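Local atomic coordinates of cytoplasmic protein (Cryptococcus neoformans var. grubii serotype A, PDB entry 7LPO), a protein that probably hydrolyses the beta-glucosidic bond of steryl glucosides, acting as a sterylglucosidase of glycoside hydrolase family 5. Residues R250-E253 with L258-E261; L99-T104 with Y118-Y123. All coordinates share one frame; numbering follows the deposited sequence.

The two contacts lie side by side in the wall of the family 5 barrel, their centres 13 Å apart and on the same side of the chain's centre. Contact 2 comes first along the chain, joining strand 98-104 to the outer helix 118-133. Contact 1 follows, where helix 232-254 ends and the chain turns back toward strand 263-267. Strand 137-143 lies between strands 98-104 and 263-267 and pairs parallel with both. The two helices meet directly: R250 NE forms a 2.8 Å salt bridge with D122 OD1, and R250 CB packs 3.9 Å from M121 SD. Consecutive beta-alpha units of the barrel wall are thus joined on their helical side.

Contact 1 of 2, residues R250-E253 with L258-E261; sequences RIAE and LLDE
I251 and L259 meet through single methyl groups: CG2 of I251 lies 3.8 Å from CD2 of L259, the two side chains crossing at a slant. The same I251 methyl also serves a second leucine, with L258 CD1 at 4.2 Å, so that one beta-branch sits against two consecutive residues of the returning chain. The other methyl of L259 goes to the next residue of the helix, CD1 resting 4.1 Å from A252 CB and equally far from A252 CA. The forked end of L259 therefore divides its methyls between two helical neighbours, all through apolar contact.

Torsions explain this division of labour. With chi1 of I251 at -69°, CG2 stands opposite the backbone N while the longer CG1 arm is placed beside that N, which leaves the short branch to face the loop. In L259, chi1 of -67° carries CG over beside its own N, and the fork then reaches the helix although the CB bond does not aim straight at it. Alanine suits position 252 because its small side chain lets a leucine methyl come down almost onto the helix backbone.

In the (beta/alpha)8 barrel of this family, the contact belongs to the turn that ends an outer helix, 232-254, and leads into the next strand, 263-267. Only four residues separate the two segments, and the CA atoms of A252 and L259 stand 7.2 Å apart, so the chain folds back tightly against the last turn of its own helix.

Behind this first layer, I251 also packs on I125 and L258 on L128, both from helix 118-133, so large aliphatic side chains suit both places, which are buried against that helix. On the loop side L259 touches H420, whose NE2 is hydrogen-bonded to D260 OD1.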
ATOM      1  N   ARG A 250     -15.968  14.932   8.214  1.00 17.10           N
ATOM      2  CA  ARG A 250     -16.402  15.765   7.099  1.00 17.97           C
ATOM      3  C   ARG A 250     -17.266  14.973   6.130  1.00 18.82           C
ATOM      4  O   ARG A 250     -18.315  15.450   5.683  1.00 20.33           O
ATOM      5  CB  ARG A 250     -15.190  16.344   6.372  1.00 21.04           C
ATOM      6  CG  ARG A 250     -15.532  17.395   5.343  1.00 24.15           C
ATOM      7  CD  ARG A 250     -15.592  18.751   6.000  1.00 25.67           C
ATOM      8  NE  ARG A 250     -15.733  19.844   5.043  1.00 27.22           N
ATOM      9  CZ  ARG A 250     -15.740  21.127   5.393  1.00 28.08           C
ATOM     10  NH1 ARG A 250     -15.602  21.459   6.671  1.00 28.66           N
ATOM     11  NH2 ARG A 250     -15.876  22.075   4.476  1.00 28.03           N
ATOM     12  N   ILE A 251     -16.824  13.767   5.769  1.00 20.22           N
ATOM     13  CA  ILE A 251     -17.614  12.922   4.882  1.00 20.61           C
ATOM     14  C   ILE A 251     -18.949  12.595   5.528  1.00 22.85           C
ATOM     15  O   ILE A 251     -19.998  12.622   4.872  1.00 25.58           O
ATOM     16  CB  ILE A 251     -16.840  11.637   4.531  1.00 18.78           C
ATOM     17  CG1 ILE A 251     -15.640  11.939   3.643  1.00 18.34           C
ATOM     18  CG2 ILE A 251     -17.754  10.638   3.856  1.00 15.69           C
ATOM     19  CD1 ILE A 251     -14.638  10.790   3.601  1.00 18.82           C
ATOM     20  N   ALA A 252     -18.933  12.274   6.824  1.00 21.27           N
ATOM     21  CA  ALA A 252     -20.162  11.868   7.496  1.00 22.57           C
ATOM     22  C   ALA A 252     -21.168  13.013   7.572  1.00 25.61           C
ATOM     23  O   ALA A 252     -22.382  12.785   7.485  1.00 27.65           O
ATOM     24  CB  ALA A 252     -19.842  11.340   8.896  1.00 21.51           C
ATOM     25  N   GLU A 253     -20.692  14.248   7.730  1.00 29.99           N
ATOM     26  CA  GLU A 253     -21.592  15.375   7.935  1.00 28.35           C
ATOM     27  C   GLU A 253     -21.991  16.063   6.644  1.00 27.98           C
ATOM     28  O   GLU A 253     -23.114  16.572   6.553  1.00 29.58           O
ATOM     29  CB  GLU A 253     -20.955  16.408   8.868  1.00 29.43           C
ATOM     30  CG  GLU A 253     -20.768  15.913  10.281  1.00 33.65           C
ATOM     31  CD  GLU A 253     -20.132  16.941  11.178  1.00 40.03           C
ATOM     32  OE1 GLU A 253     -19.686  17.996  10.674  1.00 42.83           O
ATOM     33  OE2 GLU A 253     -20.074  16.691  12.396  1.00 43.46           O
ATOM     34  N   LEU A 258     -22.354   8.881   0.934  1.00 26.41           N
ATOM     35  CA  LEU A 258     -21.224   8.096   0.454  1.00 25.80           C
ATOM     36  C   LEU A 258     -20.965   6.891   1.344  1.00 24.18           C
ATOM     37  O   LEU A 258     -20.397   5.894   0.888  1.00 25.72           O
ATOM     38  CB  LEU A 258     -19.970   8.967   0.405  1.00 26.66           C
ATOM     39  CG  LEU A 258     -19.941  10.181  -0.522  1.00 28.67           C
ATOM     40  CD1 LEU A 258     -18.696  11.000  -0.234  1.00 31.91           C
ATOM     41  CD2 LEU A 258     -19.984   9.750  -1.959  1.00 27.95           C
ATOM     42  N   LEU A 259     -21.349   6.967   2.611  1.00 22.92           N
ATOM     43  CA  LEU A 259     -20.944   5.943   3.558  1.00 22.30           C
ATOM     44  C   LEU A 259     -21.645   4.628   3.255  1.00 23.90           C
ATOM     45  O   LEU A 259     -22.845   4.599   2.969  1.00 24.49           O
ATOM     46  CB  LEU A 259     -21.251   6.390   4.978  1.00 23.21           C
ATOM     47  CG  LEU A 259     -20.454   7.580   5.511  1.00 26.57           C
ATOM     48  CD1 LEU A 259     -20.846   7.821   6.968  1.00 27.11           C
ATOM     49  CD2 LEU A 259     -18.964   7.385   5.397  1.00 29.00           C
ATOM     50  N   ASP A 260     -20.866   3.539   3.275  1.00 23.06           N
ATOM     51  CA  ASP A 260     -21.365   2.171   3.159  1.00 25.47           C
ATOM     52  C   ASP A 260     -21.792   1.797   1.743  1.00 24.52           C
ATOM     53  O   ASP A 260     -21.489   0.692   1.280  1.00 23.17           O
ATOM     54  CB  ASP A 260     -22.516   1.957   4.151  1.00 26.87           C
ATOM     55  CG  ASP A 260     -22.099   2.250   5.584  1.00 30.24           C
ATOM     56  OD1 ASP A 260     -20.962   1.867   5.948  1.00 29.52           O
ATOM     57  OD2 ASP A 260     -22.886   2.875   6.338  1.00 31.40           O
ATOM     58  N   GLU A 261     -22.481   2.701   1.048  1.00 25.81           N
ATOM     59  CA  GLU A 261     -22.815   2.451  -0.348  1.00 25.27           C
ATOM     60  C   GLU A 261     -21.586   2.595  -1.237  1.00 25.22           C
ATOM     61  O   GLU A 261     -21.414   1.840  -2.200  1.00 28.86           O
ATOM     62  CB  GLU A 261     -23.916   3.405  -0.804  1.00 29.40           C
ATOM     63  CG  GLU A 261     -24.284   3.264  -2.278  1.00 37.16           C
ATOM     64  CD  GLU A 261     -25.527   4.059  -2.660  1.00 45.40           C
ATOM     65  OE1 GLU A 261     -26.008   4.875  -1.835  1.00 48.65           O
ATOM     66  OE2 GLU A 261     -26.022   3.868  -3.792  1.00 47.58           O
TER

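Contact 2 of 2, residues L99-T104 with Y118-Y123; sequences LRYVFT and YAYMDY
A beta-alpha unit of the barrel wall is closed here: strand 98-104 lies beneath the first turns of helix 118-133, and three tyrosines from the two elements converge in the buried space between them. Y101 places its CG anti to the backbone N (chi1 -173°), which carries the phenol out toward the helix until OH lies 3.9 Å from CE2 of Y123, approaching that ring obliquely.

The polar ends of Y101 and Y120 are joined by water. One molecule is 2.8 Å from Y101 OH and donates a 3.0 Å hydrogen bond to the carbonyl O of V102; its approach to Y120 OH is unusually short, and the exact length is doubtful. A second water accepts from T104 N at 3.0 Å and has a weak link to Y120 OH at 3.4 Å. Tyrosine suits these places because its ring fills apolar space while its hydroxyl reaches buried water and backbone groups. The main polar partner of Y120 OH is K75 O, and Y123 OH is hydrogen-bonded to L77 O, so the segment around K75 and L77, upstream of the strand, holds both tyrosines at their hydroxyl ends. The side chain of Y101 also packs on I124 and V127 of the same helix.

T104 sits at the N-cap of helix 105-109, its side chain capping a backbone N there. A strand covered by the helix of its own beta-alpha unit is characteristic of the (beta/alpha)8 barrel of glycoside hydrolase family 5.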
ATOM      1  N   LEU A  99     -11.684   0.735  -5.321  1.00 14.57           N
ATOM      2  CA  LEU A  99     -10.630   1.738  -5.306  1.00 15.78           C
ATOM      3  C   LEU A  99     -10.133   1.854  -3.878  1.00 16.49           C
ATOM      4  O   LEU A  99     -10.944   1.993  -2.961  1.00 18.24           O
ATOM      5  CB  LEU A  99     -11.128   3.101  -5.795  1.00 16.26           C
ATOM      6  CG  LEU A  99     -11.675   3.180  -7.215  1.00 18.62           C
ATOM      7  CD1 LEU A  99     -12.379   4.510  -7.405  1.00 21.44           C
ATOM      8  CD2 LEU A  99     -10.578   2.998  -8.235  1.00 17.67           C
ATOM      9  N   ARG A 100      -8.817   1.743  -3.690  1.00 15.97           N
ATOM     10  CA  ARG A 100      -8.171   2.096  -2.434  1.00 14.37           C
ATOM     11  C   ARG A 100      -7.741   3.547  -2.583  1.00 15.24           C
ATOM     12  O   ARG A 100      -6.887   3.863  -3.420  1.00 15.59           O
ATOM     13  CB  ARG A 100      -6.989   1.178  -2.149  1.00 14.66           C
ATOM     14  CG  ARG A 100      -6.316   1.452  -0.810  1.00 16.41           C
ATOM     15  CD  ARG A 100      -5.457   0.282  -0.431  1.00 17.00           C
ATOM     16  NE  ARG A 100      -4.684   0.488   0.788  1.00 16.80           N
ATOM     17  CZ  ARG A 100      -3.406   0.851   0.814  1.00 17.07           C
ATOM     18  NH1 ARG A 100      -2.741   1.088  -0.316  1.00 15.86           N
ATOM     19  NH2 ARG A 100      -2.788   0.976   1.978  1.00 20.02           N
ATOM     20  N   TYR A 101      -8.372   4.438  -1.819  1.00 14.77           N
ATOM     21  CA  TYR A 101      -8.221   5.870  -2.042  1.00 15.75           C
ATOM     22  C   TYR A 101      -7.100   6.420  -1.172  1.00 15.30           C
ATOM     23  O   TYR A 101      -7.179   6.367   0.056  1.00 18.24           O
ATOM     24  CB  TYR A 101      -9.527   6.613  -1.763  1.00 18.14           C
ATOM     25  CG  TYR A 101      -9.408   8.059  -2.157  1.00 18.95           C
ATOM     26  CD1 TYR A 101      -8.852   8.991  -1.289  1.00 18.79           C
ATOM     27  CD2 TYR A 101      -9.794   8.489  -3.425  1.00 21.74           C
ATOM     28  CE1 TYR A 101      -8.707  10.321  -1.662  1.00 19.40           C
ATOM     29  CE2 TYR A 101      -9.656   9.820  -3.803  1.00 22.63           C
ATOM     30  CZ  TYR A 101      -9.115  10.727  -2.914  1.00 22.56           C
ATOM     31  OH  TYR A 101      -8.962  12.047  -3.287  1.00 23.32           O
ATOM     32  N   VAL A 102      -6.092   6.994  -1.814  1.00 17.19           N
ATOM     33  CA  VAL A 102      -4.869   7.428  -1.149  1.00 16.16           C
ATOM     34  C   VAL A 102      -4.979   8.900  -0.766  1.00 14.71           C
ATOM     35  O   VAL A 102      -5.265   9.752  -1.614  1.00 16.23           O
ATOM     36  CB  VAL A 102      -3.651   7.194  -2.060  1.00 17.39           C
ATOM     37  CG1 VAL A 102      -2.390   7.733  -1.419  1.00 22.13           C
ATOM     38  CG2 VAL A 102      -3.498   5.719  -2.399  1.00 16.95           C
ATOM     39  N   PHE A 103      -4.747   9.198   0.514  1.00 14.68           N
ATOM     40  CA  PHE A 103      -4.594  10.564   0.994  1.00 14.70           C
ATOM     41  C   PHE A 103      -3.492  10.575   2.045  1.00 16.06           C
ATOM     42  O   PHE A 103      -3.182   9.553   2.660  1.00 14.73           O
ATOM     43  CB  PHE A 103      -5.903  11.137   1.569  1.00 14.68           C
ATOM     44  CG  PHE A 103      -6.337  10.495   2.847  1.00 15.05           C
ATOM     45  CD1 PHE A 103      -7.075   9.322   2.829  1.00 17.20           C
ATOM     46  CD2 PHE A 103      -6.004  11.050   4.062  1.00 16.15           C
ATOM     47  CE1 PHE A 103      -7.476   8.714   3.996  1.00 17.45           C
ATOM     48  CE2 PHE A 103      -6.404  10.451   5.242  1.00 17.38           C
ATOM     49  CZ  PHE A 103      -7.142   9.280   5.209  1.00 17.95           C
ATOM     50  N   THR A 104      -2.881  11.737   2.246  1.00 15.14           N
ATOM     51  CA  THR A 104      -1.802  11.844   3.212  1.00 14.77           C
ATOM     52  C   THR A 104      -2.182  12.794   4.336  1.00 14.77           C
ATOM     53  O   THR A 104      -2.964  13.731   4.156  1.00 16.12           O
ATOM     54  CB  THR A 104      -0.494  12.314   2.565  1.00 16.26           C
ATOM     55  OG1 THR A 104      -0.660  13.644   2.055  1.00 16.30           O
ATOM     56  CG2 THR A 104      -0.099  11.337   1.442  1.00 16.63           C
ATOM     57  N   TYR A 118      -9.615  22.177   5.004  1.00 19.36           N
ATOM     58  CA  TYR A 118     -10.997  21.793   4.743  1.00 19.47           C
ATOM     59  C   TYR A 118     -11.310  21.794   3.258  1.00 18.96           C
ATOM     60  O   TYR A 118     -12.161  21.023   2.808  1.00 21.32           O
ATOM     61  CB  TYR A 118     -11.934  22.728   5.502  1.00 18.82           C
ATOM     62  CG  TYR A 118     -11.883  22.467   6.980  1.00 19.31           C
ATOM     63  CD1 TYR A 118     -12.418  21.308   7.501  1.00 23.50           C
ATOM     64  CD2 TYR A 118     -11.278  23.362   7.853  1.00 20.42           C
ATOM     65  CE1 TYR A 118     -12.373  21.040   8.854  1.00 27.36           C
ATOM     66  CE2 TYR A 118     -11.221  23.095   9.220  1.00 24.18           C
ATOM     67  CZ  TYR A 118     -11.779  21.930   9.703  1.00 28.13           C
ATOM     68  OH  TYR A 118     -11.748  21.632  11.037  1.00 31.71           O
ATOM     69  N   ALA A 119     -10.609  22.615   2.478  1.00 16.82           N
ATOM     70  CA  ALA A 119     -10.848  22.629   1.043  1.00 18.07           C
ATOM     71  C   ALA A 119     -10.407  21.322   0.403  1.00 21.46           C
ATOM     72  O   ALA A 119     -11.093  20.799  -0.482  1.00 23.65           O
ATOM     73  CB  ALA A 119     -10.126  23.813   0.405  1.00 20.27           C
ATOM     74  N   TYR A 120      -9.267  20.774   0.827  1.00 23.05           N
ATOM     75  CA  TYR A 120      -8.845  19.498   0.254  1.00 18.93           C
ATOM     76  C   TYR A 120      -9.789  18.396   0.675  1.00 16.63           C
ATOM     77  O   TYR A 120     -10.090  17.479  -0.114  1.00 17.31           O
ATOM     78  CB  TYR A 120      -7.416  19.165   0.674  1.00 18.10           C
ATOM     79  CG  TYR A 120      -6.889  17.972  -0.085  1.00 20.37           C
ATOM     80  CD1 TYR A 120      -6.743  18.020  -1.461  1.00 23.86           C
ATOM     81  CD2 TYR A 120      -6.576  16.781   0.567  1.00 20.90           C
ATOM     82  CE1 TYR A 120      -6.279  16.926  -2.174  1.00 25.40           C
ATOM     83  CE2 TYR A 120      -6.100  15.684  -0.136  1.00 22.25           C
ATOM     84  CZ  TYR A 120      -5.960  15.763  -1.506  1.00 25.25           C
ATOM     85  OH  TYR A 120      -5.498  14.687  -2.224  1.00 27.91           O
ATOM     86  N   MET A 121     -10.277  18.442   1.908  1.00 20.06           N
ATOM     87  CA  MET A 121     -11.307  17.537   2.376  1.00 21.28           C
ATOM     88  C   MET A 121     -12.533  17.520   1.418  1.00 22.05           C
ATOM     89  O   MET A 121     -13.018  16.473   1.060  1.00 21.85           O
ATOM     90  CB  MET A 121     -11.801  17.947   3.743  1.00 19.46           C
ATOM     91  CG  MET A 121     -10.797  17.861   4.841  1.00 23.30           C
ATOM     92  SD  MET A 121     -11.525  17.636   6.437  1.00 28.83           S
ATOM     93  CE  MET A 121     -10.185  17.396   7.498  1.00 29.13           C
ATOM     94  N   ASP A 122     -12.971  18.721   1.043  1.00 20.34           N
ATOM     95  CA  ASP A 122     -14.132  18.819   0.142  1.00 21.34           C
ATOM     96  C   ASP A 122     -13.777  18.357  -1.261  1.00 20.42           C
ATOM     97  O   ASP A 122     -14.638  17.833  -1.976  1.00 21.20           O
ATOM     98  CB  ASP A 122     -14.614  20.271   0.133  1.00 22.93           C
ATOM     99  CG  ASP A 122     -15.232  20.699   1.460  1.00 26.19           C
ATOM    100  OD1 ASP A 122     -15.624  19.836   2.257  1.00 29.18           O
ATOM    101  OD2 ASP A 122     -15.346  21.909   1.706  1.00 29.50           O
ATOM    102  N   TYR A 123     -12.524  18.550  -1.677  1.00 18.06           N
ATOM    103  CA  TYR A 123     -12.089  17.991  -2.950  1.00 18.51           C
ATOM    104  C   TYR A 123     -12.194  16.470  -2.929  1.00 17.98           C
ATOM    105  O   TYR A 123     -12.708  15.859  -3.875  1.00 14.17           O
ATOM    106  CB  TYR A 123     -10.657  18.417  -3.274  1.00 19.13           C
ATOM    107  CG  TYR A 123     -10.038  17.517  -4.320  1.00 21.02           C
ATOM    108  CD1 TYR A 123     -10.293  17.715  -5.668  1.00 20.99           C
ATOM    109  CD2 TYR A 123      -9.231  16.440  -3.954  1.00 22.83           C
ATOM    110  CE1 TYR A 123      -9.750  16.884  -6.629  1.00 22.28           C
ATOM    111  CE2 TYR A 123      -8.680  15.600  -4.912  1.00 22.75           C
ATOM    112  CZ  TYR A 123      -8.941  15.831  -6.247  1.00 23.03           C
ATOM    113  OH  TYR A 123      -8.403  15.004  -7.209  1.00 23.79           O
TER
HETATM  114  O   HOH W   1      -6.555  12.469  -1.952  1.00 21.41           O
HETATM  115  O   HOH W   2      -3.002  13.333  -0.329  1.00 19.09           O